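Type II restriction enzyme MUNI (Mycoplasma, PDB 1D02) recognises the double-stranded DNA sequence 5'-CAATTG-3' as a homodimer and cleaves each strand after the cytosine, giving fragments with 5'-phosphates. Local coordinates at the interface of chains A and B. Sequence-based numbering; all coordinates share one arbitrary frame. Chains: chain A/B, Type II restriction enzyme MUNI.

Contact 1: the interface of chains A and B. Residues chain A 117, 120, 165, 169; chain B 53, 121, 124, 130.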
ATOM      1  N   ASN A 117       8.719   8.955   2.153  1.00  7.69           N
ATOM      2  CA  ASN A 117       7.907   7.927   1.505  1.00  7.69           C
ATOM      3  C   ASN A 117       6.737   7.456   2.369  1.00  8.10           C
ATOM      4  O   ASN A 117       6.085   6.466   2.049  1.00  7.69           O
ATOM      5  CB  ASN A 117       8.805   6.724   1.148  1.00  7.69           C
ATOM      6  CG  ASN A 117       9.550   6.179   2.354  1.00  7.69           C
ATOM      7  OD1 ASN A 117       9.401   6.694   3.474  1.00  7.69           O
ATOM      8  ND2 ASN A 117      10.356   5.144   2.142  1.00  7.69           N
ATOM      9  N   GLU A 120       3.274   6.319   1.098  1.00  7.69           N
ATOM     10  CA  GLU A 120       3.060   4.967   0.562  1.00  7.69           C
ATOM     11  C   GLU A 120       2.065   4.214   1.445  1.00  7.69           C
ATOM     12  O   GLU A 120       1.383   3.292   0.985  1.00  7.69           O
ATOM     13  CB  GLU A 120       4.380   4.183   0.541  1.00  7.69           C
ATOM     14  CG  GLU A 120       5.348   4.683  -0.544  1.00  7.69           C
ATOM     15  CD  GLU A 120       6.759   4.128  -0.396  1.00  7.69           C
ATOM     16  OE1 GLU A 120       7.021   3.383   0.587  1.00  7.69           O
ATOM     17  OE2 GLU A 120       7.610   4.446  -1.270  1.00  7.69           O
ATOM     18  N   GLU A 165       4.933   9.778  -9.661  1.00  7.69           N
ATOM     19  CA  GLU A 165       4.907   8.476  -8.985  1.00  7.69           C
ATOM     20  C   GLU A 165       3.463   8.101  -8.641  1.00  7.69           C
ATOM     21  O   GLU A 165       3.006   6.972  -8.877  1.00  7.69           O
ATOM     22  CB  GLU A 165       5.724   8.561  -7.682  1.00  7.69           C
ATOM     23  CG  GLU A 165       5.554   7.383  -6.728  1.00  7.69           C
ATOM     24  CD  GLU A 165       6.068   7.726  -5.328  1.00  7.69           C
ATOM     25  OE1 GLU A 165       5.706   8.808  -4.814  1.00  7.69           O
ATOM     26  OE2 GLU A 165       6.827   6.930  -4.754  1.00  7.69           O
ATOM     27  N   TRP A 169       1.142   5.069 -10.017  1.00  7.69           N
ATOM     28  CA  TRP A 169       0.485   4.086  -9.136  1.00  7.88           C
ATOM     29  C   TRP A 169      -0.994   3.900  -9.449  1.00  7.69           C
ATOM     30  O   TRP A 169      -1.488   2.773  -9.540  1.00  7.69           O
ATOM     31  CB  TRP A 169       0.528   4.520  -7.668  1.00  7.69           C
ATOM     32  CG  TRP A 169       1.853   4.550  -7.017  1.00  7.69           C
ATOM     33  CD1 TRP A 169       3.050   4.102  -7.516  1.00  7.69           C
ATOM     34  CD2 TRP A 169       2.119   5.054  -5.714  1.00  7.69           C
ATOM     35  NE1 TRP A 169       4.052   4.297  -6.584  1.00  7.69           N
ATOM     36  CE2 TRP A 169       3.500   4.884  -5.469  1.00  7.69           C
ATOM     37  CE3 TRP A 169       1.318   5.644  -4.721  1.00  7.69           C
ATOM     38  CZ2 TRP A 169       4.097   5.280  -4.273  1.00  7.69           C
ATOM     39  CZ3 TRP A 169       1.907   6.041  -3.535  1.00  7.69           C
ATOM     40  CH2 TRP A 169       3.289   5.859  -3.322  1.00  7.69           C
TER
ATOM     41  N   TYR B  53       9.169   6.498 -13.448  1.00  7.69           N
ATOM     42  CA  TYR B  53       8.321   7.665 -13.353  1.00  7.69           C
ATOM     43  C   TYR B  53       8.546   8.939 -14.103  1.00  7.69           C
ATOM     44  O   TYR B  53       7.585   9.668 -14.332  1.00  7.69           O
ATOM     45  CB  TYR B  53       8.208   8.078 -11.874  1.00  7.69           C
ATOM     46  CG  TYR B  53       7.935   6.968 -10.894  1.00  7.69           C
ATOM     47  CD1 TYR B  53       8.685   6.853  -9.713  1.00  7.69           C
ATOM     48  CD2 TYR B  53       6.876   6.093 -11.088  1.00  7.69           C
ATOM     49  CE1 TYR B  53       8.365   5.892  -8.750  1.00  7.69           C
ATOM     50  CE2 TYR B  53       6.551   5.128 -10.133  1.00  7.69           C
ATOM     51  CZ  TYR B  53       7.296   5.041  -8.967  1.00  7.69           C
ATOM     52  OH  TYR B  53       6.958   4.128  -7.991  1.00  7.69           O
ATOM     53  N   ARG B 121       3.534   0.721   4.167  1.00  7.69           N
ATOM     54  CA  ARG B 121       4.219   1.207   2.961  1.00  7.69           C
ATOM     55  C   ARG B 121       4.409   0.090   1.921  1.00  7.69           C
ATOM     56  O   ARG B 121       4.450   0.355   0.715  1.00  7.69           O
ATOM     57  CB  ARG B 121       5.610   1.776   3.317  1.00  7.69           C
ATOM     58  CG  ARG B 121       5.599   3.028   4.256  1.00  7.69           C
ATOM     59  CD  ARG B 121       7.030   3.432   4.621  1.00 11.08           C
ATOM     60  NE  ARG B 121       7.789   3.201   3.436  1.00 12.32           N
ATOM     61  CZ  ARG B 121       8.881   2.451   3.324  1.00  9.51           C
ATOM     62  NH1 ARG B 121       9.472   1.859   4.347  1.00  9.54           N
ATOM     63  NH2 ARG B 121       9.259   2.113   2.108  1.00  8.75           N
ATOM     64  N   LYS B 124       2.327  -0.517  -1.377  1.00  7.69           N
ATOM     65  CA  LYS B 124       2.460   0.179  -2.654  1.00  7.69           C
ATOM     66  C   LYS B 124       2.519  -0.853  -3.787  1.00  7.69           C
ATOM     67  O   LYS B 124       2.177  -0.546  -4.934  1.00  7.69           O
ATOM     68  CB  LYS B 124       3.733   1.011  -2.695  1.00  7.69           C
ATOM     69  CG  LYS B 124       5.032   0.203  -2.602  1.00  7.69           C
ATOM     70  CD  LYS B 124       6.255   1.112  -2.398  1.00  7.85           C
ATOM     71  CE  LYS B 124       6.506   2.056  -3.582  1.00  8.18           C
ATOM     72  NZ  LYS B 124       7.837   2.812  -3.467  1.00  7.69           N
ATOM     73  N   LEU B 130       2.179  -0.395 -10.167  1.00  7.69           N
ATOM     74  CA  LEU B 130       3.346  -1.218  -9.880  1.00  7.73           C
ATOM     75  C   LEU B 130       3.081  -2.678 -10.209  1.00  7.69           C
ATOM     76  O   LEU B 130       4.006  -3.390 -10.601  1.00  8.45           O
ATOM     77  CB  LEU B 130       3.803  -1.052  -8.420  1.00  7.69           C
ATOM     78  CG  LEU B 130       4.439   0.347  -8.190  1.00  7.69           C
ATOM     79  CD1 LEU B 130       4.816   0.511  -6.723  1.00  7.72           C
ATOM     80  CD2 LEU B 130       5.706   0.497  -9.041  1.00  7.94           C
TER
HETATM   81  O   HOH W   1       7.864   4.730  -5.490  1.00  7.69           O
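A two-fold symmetric homodimer interface pairs the subunits of this type II restriction endonuclease of the MunI family; here salt bridges from A:Glu120 to B:Arg121 and B:Lys124 join the chains that together act on a palindromic site. The patch illustrates how one carboxylate can serve two basic partners by dividing its oxygens. B:Arg121 approaches side-on, and both NE and NH2 converge on OE1 of A:Glu120, the NE bond measuring 3.0 Å. The acceptor lies in the guanidinium plane at its edge, although the carboxylate and guanidinium planes are turned 36° apart. NH2 meets the syn lone pair of OE1, whereas NE arrives on the anti side, out of the carboxylate plane. The forked grip should restrict rotation of the guanidinium, over whose face the amide ND2 of A:Asn117 lies, off centre, with the amide tilted by 18°.

OE2 of A:Glu120 is left to B:Lys124, whose ammonium NZ descends on it from above the carboxylate plane at 2.7 Å. CG of the lysine sits between its backbone N and carbonyl carbon (chi1 63°), and a later bend at chi3 swings the tip toward chain A. There CE also nears CZ2 of A:Trp169.

Beyond this pair, B:Tyr53 lies against helix 160-170 of chain A. CA of A:Glu165 stands over the centre of the phenol ring, 3.8 Å from the centroid, and CG of the same glutamate reaches CZ. The phenolic OH accepts a hydrogen bond from the indole NE1 of A:Trp169 at 3.2 Å, tilted from the indole plane. A water then connects three side chains: it lies 2.7 Å from OH of B:Tyr53, 2.8 Å from NZ of B:Lys124 and close to the A:Glu165 carboxylate. B:Leu130 runs alongside A:Trp169, its CD1 3.9 Å from NE1.

Contact 2: the interface of chains A and B. Residues chain A 69, 78; chain B 105, 160-161, 164.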
ATOM      1  N   PRO A  69      -2.671 -13.110  23.506  1.00 22.92           N
ATOM      2  CA  PRO A  69      -3.086 -12.410  24.722  1.00 26.31           C
ATOM      3  C   PRO A  69      -4.401 -12.929  25.274  1.00 29.92           C
ATOM      4  O   PRO A  69      -5.206 -13.506  24.551  1.00 29.08           O
ATOM      5  CB  PRO A  69      -3.231 -10.954  24.279  1.00 25.15           C
ATOM      6  CG  PRO A  69      -2.844 -10.928  22.819  1.00 25.11           C
ATOM      7  CD  PRO A  69      -2.976 -12.312  22.311  1.00 23.74           C
ATOM      8  N   TRP A  78     -11.134  -4.529  15.970  1.00 12.32           N
ATOM      9  CA  TRP A  78      -9.858  -4.089  15.420  1.00 11.70           C
ATOM     10  C   TRP A  78     -10.117  -3.806  13.953  1.00  9.78           C
ATOM     11  O   TRP A  78     -10.550  -4.681  13.224  1.00  8.61           O
ATOM     12  CB  TRP A  78      -8.817  -5.209  15.511  1.00 11.62           C
ATOM     13  CG  TRP A  78      -8.249  -5.453  16.878  1.00 11.26           C
ATOM     14  CD1 TRP A  78      -8.245  -4.600  17.937  1.00 11.11           C
ATOM     15  CD2 TRP A  78      -7.544  -6.624  17.304  1.00 10.76           C
ATOM     16  NE1 TRP A  78      -7.579  -5.163  19.008  1.00 11.61           N
ATOM     17  CE2 TRP A  78      -7.139  -6.408  18.644  1.00 10.09           C
ATOM     18  CE3 TRP A  78      -7.213  -7.830  16.683  1.00  9.16           C
ATOM     19  CZ2 TRP A  78      -6.420  -7.360  19.376  1.00  9.75           C
ATOM     20  CZ3 TRP A  78      -6.486  -8.782  17.415  1.00 10.12           C
ATOM     21  CH2 TRP A  78      -6.101  -8.531  18.747  1.00  8.15           C
TER
ATOM     22  N   TRP B 105       3.378  -6.068  19.534  1.00  7.72           N
ATOM     23  CA  TRP B 105       2.866  -6.422  20.849  1.00  8.70           C
ATOM     24  C   TRP B 105       3.049  -7.930  21.034  1.00  8.40           C
ATOM     25  O   TRP B 105       2.367  -8.739  20.389  1.00  7.83           O
ATOM     26  CB  TRP B 105       1.388  -6.014  20.901  1.00  8.47           C
ATOM     27  CG  TRP B 105       0.598  -6.518  22.052  1.00  7.72           C
ATOM     28  CD1 TRP B 105       1.022  -6.704  23.340  1.00  7.69           C
ATOM     29  CD2 TRP B 105      -0.798  -6.794  22.041  1.00  8.59           C
ATOM     30  NE1 TRP B 105      -0.045  -7.077  24.135  1.00  7.99           N
ATOM     31  CE2 TRP B 105      -1.172  -7.138  23.358  1.00  8.77           C
ATOM     32  CE3 TRP B 105      -1.780  -6.779  21.039  1.00 10.14           C
ATOM     33  CZ2 TRP B 105      -2.486  -7.466  23.699  1.00 10.19           C
ATOM     34  CZ3 TRP B 105      -3.091  -7.104  21.381  1.00 12.71           C
ATOM     35  CH2 TRP B 105      -3.428  -7.444  22.699  1.00 10.61           C
ATOM     36  N   PRO B 160      -0.588 -10.412  17.682  1.00  7.69           N
ATOM     37  CA  PRO B 160      -1.929 -10.901  17.369  1.00  9.89           C
ATOM     38  C   PRO B 160      -2.801 -10.029  16.476  1.00  9.04           C
ATOM     39  O   PRO B 160      -3.617 -10.540  15.695  1.00  9.47           O
ATOM     40  CB  PRO B 160      -2.529 -11.140  18.757  1.00  8.59           C
ATOM     41  CG  PRO B 160      -1.907 -10.081  19.554  1.00 10.11           C
ATOM     42  CD  PRO B 160      -0.453 -10.156  19.125  1.00  7.69           C
ATOM     43  N   LYS B 161      -2.631  -8.714  16.577  1.00  9.42           N
ATOM     44  CA  LYS B 161      -3.407  -7.811  15.733  1.00  7.92           C
ATOM     45  C   LYS B 161      -2.749  -7.682  14.342  1.00  8.33           C
ATOM     46  O   LYS B 161      -3.421  -7.806  13.307  1.00  8.83           O
ATOM     47  CB  LYS B 161      -3.519  -6.433  16.402  1.00  8.07           C
ATOM     48  CG  LYS B 161      -4.233  -5.413  15.535  1.00  9.38           C
ATOM     49  CD  LYS B 161      -4.068  -3.977  16.070  1.00 11.54           C
ATOM     50  CE  LYS B 161      -4.721  -3.822  17.419  1.00 14.60           C
ATOM     51  NZ  LYS B 161      -4.875  -2.376  17.742  1.00 11.81           N
ATOM     52  N   ARG B 164      -3.155 -10.798  12.073  1.00  7.76           N
ATOM     53  CA  ARG B 164      -4.511 -10.873  11.552  1.00  8.98           C
ATOM     54  C   ARG B 164      -4.779  -9.771  10.515  1.00  9.36           C
ATOM     55  O   ARG B 164      -5.478  -9.994   9.519  1.00  7.97           O
ATOM     56  CB  ARG B 164      -5.483 -10.785  12.727  1.00  7.69           C
ATOM     57  CG  ARG B 164      -5.428 -12.055  13.610  1.00 10.05           C
ATOM     58  CD  ARG B 164      -6.556 -12.061  14.662  1.00 10.92           C
ATOM     59  NE  ARG B 164      -6.649 -13.353  15.359  1.00 12.95           N
ATOM     60  CZ  ARG B 164      -5.829 -13.753  16.333  1.00 13.89           C
ATOM     61  NH1 ARG B 164      -4.840 -12.968  16.753  1.00 13.47           N
ATOM     62  NH2 ARG B 164      -5.990 -14.964  16.888  1.00 14.00           N
TER
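With CG of B:Lys161 trans to the backbone N (chi1 176°) and the chain folded at chi3 (-64°), the lysine's methylenes lie across one face of the A:Trp78 indole. CE is placed over the five-membered ring, 3.6 Å from its centroid, while CB lies over the six-membered ring at 3.9 Å. CA of B:Lys161 approaches the benzo portion, 3.6 Å from CZ3 of A:Trp78. This is a homodimer contact that works by packing aliphatic and aromatic groups, and it shows how a long basic side chain can serve as an apolar surface: the carbon chain covers the indole, and NZ continues past the five-membered ring near CD1.

A second aromatic group, B:Trp105, meets A:Trp78 edgewise. CZ2 of A:Trp78 lies in the plane of the B:Trp105 ring, 3.9 Å from CZ3, and the two side chains cross at about a right angle. One face of B:Trp105 takes A:Pro69, whose CG stands off centre above the six-membered ring and comes within 3.5 Å of CH2; CB of the proline lies near CZ2. The same CG also touches CG of B:Pro160 at 3.5 Å, so A:Pro69 fits into the corner formed by the indole face and the pyrrolidine ring of the partner chain.

Behind B:Pro160, the guanidinium of B:Arg164 donates NH1 to the proline's carbonyl O at 2.9 Å, a bond within chain B that should help steady the first turn beneath A:Trp78.

In the fold, B:Pro160, B:Lys161 and B:Arg164 occupy the beginning of helix 160-170 and B:Trp105 belongs to a loop, while A:Pro69 and A:Trp78 come from loop segments on either side of the short 3-10 helix 73-75, in an excursion of chain A that reaches over its partner.

About 27 Å separates the C-alpha centres of contact 1 and contact 2, yet both draw on helix 160-170. Contact 1 uses residues in the middle and later part of this helix in chain A, and contact 2 uses its start in chain B. Because the dimer is two-fold symmetric, each contact has a twin with the chains exchanged, so the helix of either subunit meets its partner at both kinds of site. Contact 1 supplies charged links between the 3-10 helices 118-126 of the two chains and a water-mediated link to helix 160-170, whereas contact 2 supplies peripheral packing by a reaching loop; together they probably help orient the subunits on DNA.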